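Local coordinates for protein beta-glucoside kinase (PDB 4HTL) that phosphorylates cellobiose with ATP to give cellobiose-6'-phosphate, and may also regulate transcription of the cellobiose-PTS operon, at residues A[18-23]-A[52-57]; A[115-120]-A[281-286]. One frame throughout, in Å; residues are numbered along the deposited sequence.

Contact 1 of 2, residues A[18-23]-A[52-57]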
HETATM    1  N   MSE A  18     -19.583  10.945 -21.798  1.00 26.76           N
HETATM    2  CA  MSE A  18     -20.162   9.838 -22.528  1.00 29.41           C
HETATM    3  C   MSE A  18     -19.479   9.782 -23.892  1.00 26.18           C
HETATM    4  O   MSE A  18     -19.119  10.832 -24.462  1.00 33.15           O
HETATM    5  CB  MSE A  18     -21.682  10.037 -22.690  1.00 30.14           C
HETATM    6  CG  MSE A  18     -22.388  10.552 -21.460  1.00 30.78           C
HETATM    7 SE   MSE A  18     -24.280  10.988 -21.762  0.65 35.04          SE
HETATM    8  CE  MSE A  18     -24.188  12.705 -21.013  1.00 32.91           C
ATOM      9  N   GLY A  19     -19.310   8.578 -24.429  1.00 23.97           N
ATOM     10  CA  GLY A  19     -18.735   8.436 -25.751  1.00 24.25           C
ATOM     11  C   GLY A  19     -19.106   7.134 -26.395  1.00 24.59           C
ATOM     12  O   GLY A  19     -19.590   6.202 -25.730  1.00 29.24           O
ATOM     13  N   VAL A  20     -18.918   7.085 -27.709  1.00 26.91           N
ATOM     14  CA  VAL A  20     -18.973   5.831 -28.449  1.00 28.01           C
ATOM     15  C   VAL A  20     -17.522   5.571 -28.834  1.00 29.70           C
ATOM     16  O   VAL A  20     -16.845   6.433 -29.421  1.00 29.88           O
ATOM     17  CB  VAL A  20     -19.877   5.909 -29.686  1.00 30.19           C
ATOM     18  CG1 VAL A  20     -19.754   4.622 -30.532  1.00 29.04           C
ATOM     19  CG2 VAL A  20     -21.326   6.216 -29.268  1.00 31.58           C
ATOM     20  N   VAL A  21     -17.046   4.397 -28.441  1.00 26.90           N
ATOM     21  CA  VAL A  21     -15.640   4.068 -28.487  1.00 24.29           C
ATOM     22  C   VAL A  21     -15.485   2.759 -29.255  1.00 27.10           C
ATOM     23  O   VAL A  21     -16.242   1.773 -29.055  1.00 31.59           O
ATOM     24  CB  VAL A  21     -15.051   3.945 -27.064  1.00 25.59           C
ATOM     25  CG1 VAL A  21     -13.514   3.868 -27.095  1.00 26.33           C
ATOM     26  CG2 VAL A  21     -15.538   5.097 -26.184  1.00 24.95           C
ATOM     27  N   LEU A  22     -14.501   2.745 -30.133  1.00 29.91           N
ATOM     28  CA  LEU A  22     -14.157   1.548 -30.875  1.00 31.79           C
ATOM     29  C   LEU A  22     -13.146   0.763 -30.024  1.00 33.98           C
ATOM     30  O   LEU A  22     -12.474   1.340 -29.164  1.00 34.89           O
ATOM     31  CB  LEU A  22     -13.566   1.920 -32.243  1.00 33.00           C
ATOM     32  CG  LEU A  22     -14.449   2.778 -33.165  1.00 37.92           C
ATOM     33  CD1 LEU A  22     -13.745   3.058 -34.503  1.00 41.50           C
ATOM     34  CD2 LEU A  22     -15.797   2.093 -33.413  1.00 41.31           C
ATOM     35  N   PRO A  23     -13.029  -0.550 -30.271  1.00 34.55           N
ATOM     36  CA  PRO A  23     -12.191  -1.374 -29.403  1.00 36.83           C
ATOM     37  C   PRO A  23     -10.705  -1.001 -29.306  1.00 37.16           C
ATOM     38  O   PRO A  23     -10.062  -1.505 -28.388  1.00 35.75           O
ATOM     39  CB  PRO A  23     -12.374  -2.789 -29.967  1.00 42.40           C
ATOM     40  CG  PRO A  23     -13.685  -2.743 -30.677  1.00 46.93           C
ATOM     41  CD  PRO A  23     -13.734  -1.375 -31.279  1.00 39.23           C
ATOM     42  N   ALA A  52     -30.421   5.755 -26.397  1.00 47.76           N
ATOM     43  CA  ALA A  52     -31.485   5.860 -27.422  1.00 49.86           C
ATOM     44  C   ALA A  52     -30.990   6.613 -28.651  1.00 53.47           C
ATOM     45  O   ALA A  52     -31.366   6.287 -29.783  1.00 61.04           O
ATOM     46  CB  ALA A  52     -32.736   6.531 -26.846  1.00 55.71           C
ATOM     47  N   GLU A  53     -30.140   7.613 -28.411  1.00 51.46           N
ATOM     48  CA  GLU A  53     -29.490   8.393 -29.473  1.00 52.60           C
ATOM     49  C   GLU A  53     -28.433   7.629 -30.261  1.00 51.28           C
ATOM     50  O   GLU A  53     -27.995   8.118 -31.277  1.00 46.15           O
ATOM     51  CB  GLU A  53     -28.803   9.641 -28.883  1.00 49.34           C
ATOM     52  CG  GLU A  53     -29.764  10.670 -28.306  1.00 51.22           C
ATOM     53  CD  GLU A  53     -29.071  11.826 -27.611  1.00 48.49           C
ATOM     54  OE1 GLU A  53     -27.909  11.664 -27.152  1.00 50.76           O
ATOM     55  OE2 GLU A  53     -29.706  12.907 -27.529  1.00 62.81           O
ATOM     56  N   ASN A  54     -27.995   6.471 -29.766  1.00 41.29           N
ATOM     57  CA  ASN A  54     -26.857   5.757 -30.326  1.00 44.29           C
ATOM     58  C   ASN A  54     -27.169   4.273 -30.399  1.00 47.58           C
ATOM     59  O   ASN A  54     -26.588   3.452 -29.684  1.00 44.85           O
ATOM     60  CB  ASN A  54     -25.601   6.016 -29.482  1.00 42.64           C
ATOM     61  CG  ASN A  54     -25.089   7.433 -29.627  1.00 36.18           C
ATOM     62  OD1 ASN A  54     -24.506   7.782 -30.661  1.00 48.32           O
ATOM     63  ND2 ASN A  54     -25.321   8.269 -28.610  1.00 36.97           N
ATOM     64  N   THR A  55     -28.077   3.934 -31.307  1.00 47.23           N
ATOM     65  CA  THR A  55     -28.654   2.598 -31.353  1.00 46.41           C
ATOM     66  C   THR A  55     -27.721   1.562 -31.969  1.00 45.59           C
ATOM     67  O   THR A  55     -28.025   0.373 -31.946  1.00 53.61           O
ATOM     68  CB  THR A  55     -30.005   2.598 -32.104  1.00 48.05           C
ATOM     69  OG1 THR A  55     -29.815   3.049 -33.458  1.00 66.08           O
ATOM     70  CG2 THR A  55     -30.999   3.516 -31.404  1.00 50.81           C
ATOM     71  N   ASP A  56     -26.587   1.995 -32.505  1.00 45.77           N
ATOM     72  CA  ASP A  56     -25.628   1.052 -33.093  1.00 50.29           C
ATOM     73  C   ASP A  56     -24.583   0.546 -32.087  1.00 42.83           C
ATOM     74  O   ASP A  56     -23.733  -0.268 -32.440  1.00 45.28           O
ATOM     75  CB  ASP A  56     -24.958   1.636 -34.356  1.00 53.85           C
ATOM     76  CG  ASP A  56     -24.420   3.045 -34.149  1.00 53.79           C
ATOM     77  OD1 ASP A  56     -24.634   3.617 -33.057  1.00 54.27           O
ATOM     78  OD2 ASP A  56     -23.794   3.576 -35.088  1.00 74.39           O
ATOM     79  N   VAL A  57     -24.636   1.006 -30.841  1.00 42.11           N
ATOM     80  CA  VAL A  57     -23.739   0.460 -29.808  1.00 41.87           C
ATOM     81  C   VAL A  57     -24.057  -1.013 -29.500  1.00 41.66           C
ATOM     82  O   VAL A  57     -25.215  -1.443 -29.540  1.00 48.01           O
ATOM     83  CB  VAL A  57     -23.625   1.350 -28.536  1.00 43.57           C
ATOM     84  CG1 VAL A  57     -23.254   2.778 -28.898  1.00 42.04           C
ATOM     85  CG2 VAL A  57     -24.884   1.352 -27.705  1.00 44.55           C
TER

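Contact 2 of 2, residues A[115-120]-A[281-286]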
ATOM      1  N   LYS A 115      -2.326   2.186 -18.394  1.00 16.67           N
ATOM      2  CA  LYS A 115      -1.800   0.854 -18.744  1.00 17.52           C
ATOM      3  C   LYS A 115      -2.015   0.558 -20.252  1.00 17.26           C
ATOM      4  O   LYS A 115      -1.142   0.009 -20.936  1.00 18.57           O
ATOM      5  CB  LYS A 115      -2.454  -0.243 -17.896  1.00 17.38           C
ATOM      6  CG  LYS A 115      -2.091  -1.659 -18.318  1.00 21.91           C
ATOM      7  CD  LYS A 115      -0.576  -1.887 -18.142  1.00 26.33           C
ATOM      8  CE  LYS A 115      -0.057  -3.310 -18.362  1.00 33.13           C
ATOM      9  NZ  LYS A 115       1.454  -3.344 -18.237  1.00 26.75           N
ATOM     10  N   TRP A 116      -3.195   0.894 -20.755  1.00 16.28           N
ATOM     11  CA  TRP A 116      -3.585   0.534 -22.141  1.00 15.65           C
ATOM     12  C   TRP A 116      -2.912   1.383 -23.172  1.00 16.82           C
ATOM     13  O   TRP A 116      -2.250   0.891 -24.096  1.00 18.32           O
ATOM     14  CB  TRP A 116      -5.106   0.672 -22.248  1.00 17.69           C
ATOM     15  CG  TRP A 116      -5.702   0.226 -23.555  1.00 20.20           C
ATOM     16  CD1 TRP A 116      -5.127  -0.582 -24.540  1.00 20.35           C
ATOM     17  CD2 TRP A 116      -7.014   0.573 -24.069  1.00 20.80           C
ATOM     18  NE1 TRP A 116      -5.985  -0.741 -25.613  1.00 22.18           N
ATOM     19  CE2 TRP A 116      -7.131  -0.080 -25.386  1.00 19.83           C
ATOM     20  CE3 TRP A 116      -8.055   1.352 -23.607  1.00 20.79           C
ATOM     21  CZ2 TRP A 116      -8.257   0.054 -26.153  1.00 22.43           C
ATOM     22  CZ3 TRP A 116      -9.188   1.478 -24.392  1.00 24.69           C
ATOM     23  CH2 TRP A 116      -9.308   0.819 -25.623  1.00 25.14           C
ATOM     24  N   LEU A 117      -3.044   2.698 -22.998  1.00 16.67           N
ATOM     25  CA  LEU A 117      -2.703   3.681 -24.017  1.00 16.92           C
ATOM     26  C   LEU A 117      -1.695   4.728 -23.578  1.00 17.51           C
ATOM     27  O   LEU A 117      -1.239   5.531 -24.398  1.00 17.29           O
ATOM     28  CB  LEU A 117      -3.985   4.407 -24.460  1.00 18.54           C
ATOM     29  CG  LEU A 117      -5.049   3.490 -25.072  1.00 22.18           C
ATOM     30  CD1 LEU A 117      -6.344   4.303 -25.323  1.00 27.73           C
ATOM     31  CD2 LEU A 117      -4.581   2.754 -26.351  1.00 23.49           C
ATOM     32  N   GLY A 118      -1.327   4.725 -22.303  1.00 18.47           N
ATOM     33  CA  GLY A 118      -0.510   5.756 -21.787  1.00 16.90           C
ATOM     34  C   GLY A 118       0.900   5.286 -21.449  1.00 17.26           C
ATOM     35  O   GLY A 118       1.490   4.550 -22.187  1.00 17.43           O
ATOM     36  N   LYS A 119       1.407   5.753 -20.310  1.00 15.46           N
ATOM     37  CA  LYS A 119       2.832   5.594 -19.903  1.00 14.72           C
ATOM     38  C   LYS A 119       3.091   4.318 -19.137  1.00 15.95           C
ATOM     39  O   LYS A 119       4.234   4.023 -18.794  1.00 18.00           O
ATOM     40  CB  LYS A 119       3.260   6.797 -19.046  1.00 16.25           C
ATOM     41  CG  LYS A 119       3.236   8.128 -19.755  1.00 16.46           C
ATOM     42  CD  LYS A 119       3.573   9.246 -18.798  1.00 14.34           C
ATOM     43  CE  LYS A 119       3.828  10.564 -19.462  1.00 15.48           C
ATOM     44  NZ  LYS A 119       4.195  11.567 -18.412  1.00 15.56           N
ATOM     45  N   GLY A 120       2.030   3.546 -18.863  1.00 15.39           N
ATOM     46  CA  GLY A 120       2.211   2.311 -18.051  1.00 14.50           C
ATOM     47  C   GLY A 120       2.128   1.025 -18.870  1.00 14.61           C
ATOM     48  O   GLY A 120       1.952  -0.065 -18.306  1.00 20.06           O
ATOM     49  N   GLY A 281     -11.106   8.110 -17.961  1.00 21.17           N
ATOM     50  CA  GLY A 281     -12.217   7.314 -17.416  1.00 20.75           C
ATOM     51  C   GLY A 281     -12.914   6.511 -18.506  1.00 19.88           C
ATOM     52  O   GLY A 281     -13.153   5.335 -18.323  1.00 20.89           O
ATOM     53  N   LEU A 282     -13.275   7.168 -19.624  1.00 21.43           N
ATOM     54  CA  LEU A 282     -13.931   6.488 -20.717  1.00 22.06           C
ATOM     55  C   LEU A 282     -13.086   5.371 -21.265  1.00 18.79           C
ATOM     56  O   LEU A 282     -13.562   4.239 -21.485  1.00 19.95           O
ATOM     57  CB  LEU A 282     -14.264   7.472 -21.863  1.00 23.04           C
ATOM     58  CG  LEU A 282     -15.242   8.606 -21.551  1.00 23.54           C
ATOM     59  CD1 LEU A 282     -15.250   9.606 -22.715  1.00 26.66           C
ATOM     60  CD2 LEU A 282     -16.641   8.063 -21.235  1.00 24.46           C
ATOM     61  N   LEU A 283     -11.819   5.687 -21.500  1.00 19.25           N
ATOM     62  CA  LEU A 283     -10.921   4.719 -22.124  1.00 19.76           C
ATOM     63  C   LEU A 283     -10.654   3.529 -21.192  1.00 18.84           C
ATOM     64  O   LEU A 283     -10.689   2.356 -21.627  1.00 19.15           O
ATOM     65  CB  LEU A 283      -9.627   5.411 -22.534  1.00 20.74           C
ATOM     66  CG  LEU A 283      -9.708   6.447 -23.643  1.00 19.98           C
ATOM     67  CD1 LEU A 283      -8.439   7.320 -23.651  1.00 22.82           C
ATOM     68  CD2 LEU A 283      -9.964   5.772 -24.989  1.00 22.72           C
ATOM     69  N   GLY A 284     -10.479   3.794 -19.916  1.00 19.80           N
ATOM     70  CA  GLY A 284     -10.263   2.681 -18.981  1.00 18.59           C
ATOM     71  C   GLY A 284     -11.475   1.808 -18.786  1.00 20.09           C
ATOM     72  O   GLY A 284     -11.361   0.576 -18.619  1.00 19.95           O
ATOM     73  N   ALA A 285     -12.655   2.430 -18.821  1.00 20.55           N
ATOM     74  CA  ALA A 285     -13.910   1.676 -18.721  1.00 18.99           C
ATOM     75  C   ALA A 285     -13.951   0.699 -19.893  1.00 22.15           C
ATOM     76  O   ALA A 285     -14.295  -0.471 -19.730  1.00 20.46           O
ATOM     77  CB  ALA A 285     -15.114   2.617 -18.738  1.00 20.19           C
ATOM     78  N   VAL A 286     -13.605   1.193 -21.078  1.00 21.90           N
ATOM     79  CA  VAL A 286     -13.537   0.358 -22.263  1.00 21.93           C
ATOM     80  C   VAL A 286     -12.540  -0.781 -22.141  1.00 22.53           C
ATOM     81  O   VAL A 286     -12.862  -1.932 -22.466  1.00 25.11           O
ATOM     82  CB  VAL A 286     -13.384   1.190 -23.559  1.00 22.15           C
ATOM     83  CG1 VAL A 286     -13.082   0.296 -24.798  1.00 23.43           C
ATOM     84  CG2 VAL A 286     -14.657   2.022 -23.741  1.00 23.59           C
TER

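Contact 1 of 2, residues A[18-23]-A[52-57]
A small, buried van der Waals contact joins V20, near the end of strand 15-21, to N54 and V57, the two ends of the turn that follows helix 40-52. One methyl group does all the touching on the strand side. V20 CG2 packs against V57 CG1 at 4.0 Å, the two valine side chains slanting past each other, and no hydrogen bond crosses the gap. The same methyl meets the amide group of N54, with V20 CG2 3.8 Å from N54 OD1. Branching at CB suits V20 to an extended strand: with CG1 anti to the backbone N (chi1 173°), CG2 is left to reach the turn. In this half of the ASKHA (actin-like ATPase) fold, helix 40-52 makes the crossover from strand 27-34 to strand 59-64, and residues 54-57 form the type I turn between helix and strand. That turn is closed by a weak backbone hydrogen bond, V57 N to N54 O at 3.3 Å. N54 suits a buried place at the helix end because ND2 hydrogen-bonds to F50 O, which holds the amide while its oxygen borders the valine methyl. F50 and L51 of helix 40-52 touch V20 and V57 respectively, and V57 also meets A7 on strand 6-11. Further out, exposed E53 and D56 turn their carboxylates to K31 and K5 in salt bridges.

Contact 2 of 2, residues A[115-120]-A[281-286]
W116 projects from helix 106-117 and drives the far edge of its ring against helix 280-293, where L283 and V286 receive it. The indole is the bump; the hollow is made by the backbone of L283 on one hand and the V286 side chain on the other. The six-membered ring of W116 meets the carbonyl of L283 at the edge, near the ring plane, with W116 CZ3 3.3 Å and W116 CE3 3.4 Å from L283 O. The mildly positive C-H rim of an aromatic ring suits such a place beside a carbonyl oxygen. Farther round the ring, V286, short and branched, offers CG1 obliquely, 3.9 Å from W116 CH2. With its CG anti to the backbone N (chi1 -175°), W116 extends its indole to helix 280-293, a distance its long flat side chain can cover. Next in sequence, L117 lays its CG 3.6 Å above one face of the ring, toward the rim, and then carries a methyl on to the second helix. L117 CD1 comes 3.9 Å from L283 CD2 and nearly as close to L283 CD1; forked ends suit both leucines, letting one methyl sit against two as the side chains cross at about a right angle. H276 touches both leucines, while the ring of Y287 meets W116 at about 45°. V286 also rests on I6 and A8, A8 being a probable ATP-binding residue. A helix near the C-terminus returning to pack on the first strands of the N-terminal sheet is an arrangement of the ROK kinases, within the actin-like ATPase superfamily.

How the contacts relate
Strand 15-21 connects the two contacts, whose centres lie 18 Å apart. Successive strand residues point to opposite faces of the sheet: V20 serves contact 1, whereas V21 turns to helix 280-293, its CB 3.9 Å from V286 CG2. M18 CA also lies 4.1 Å from L282 CD2. Just past the strand, P23 O approaches W116 CZ2 to 3.3 Å, bringing residues 18-23 against both helices of contact 2. The probable ATP-binding segment begins at A8 on the neighbouring strand. The V286 side chain is about 4 Å from that of A8, and the V20 side chain about 7 Å, so contact 2 lies nearer to A8, and probably to the nucleotide site.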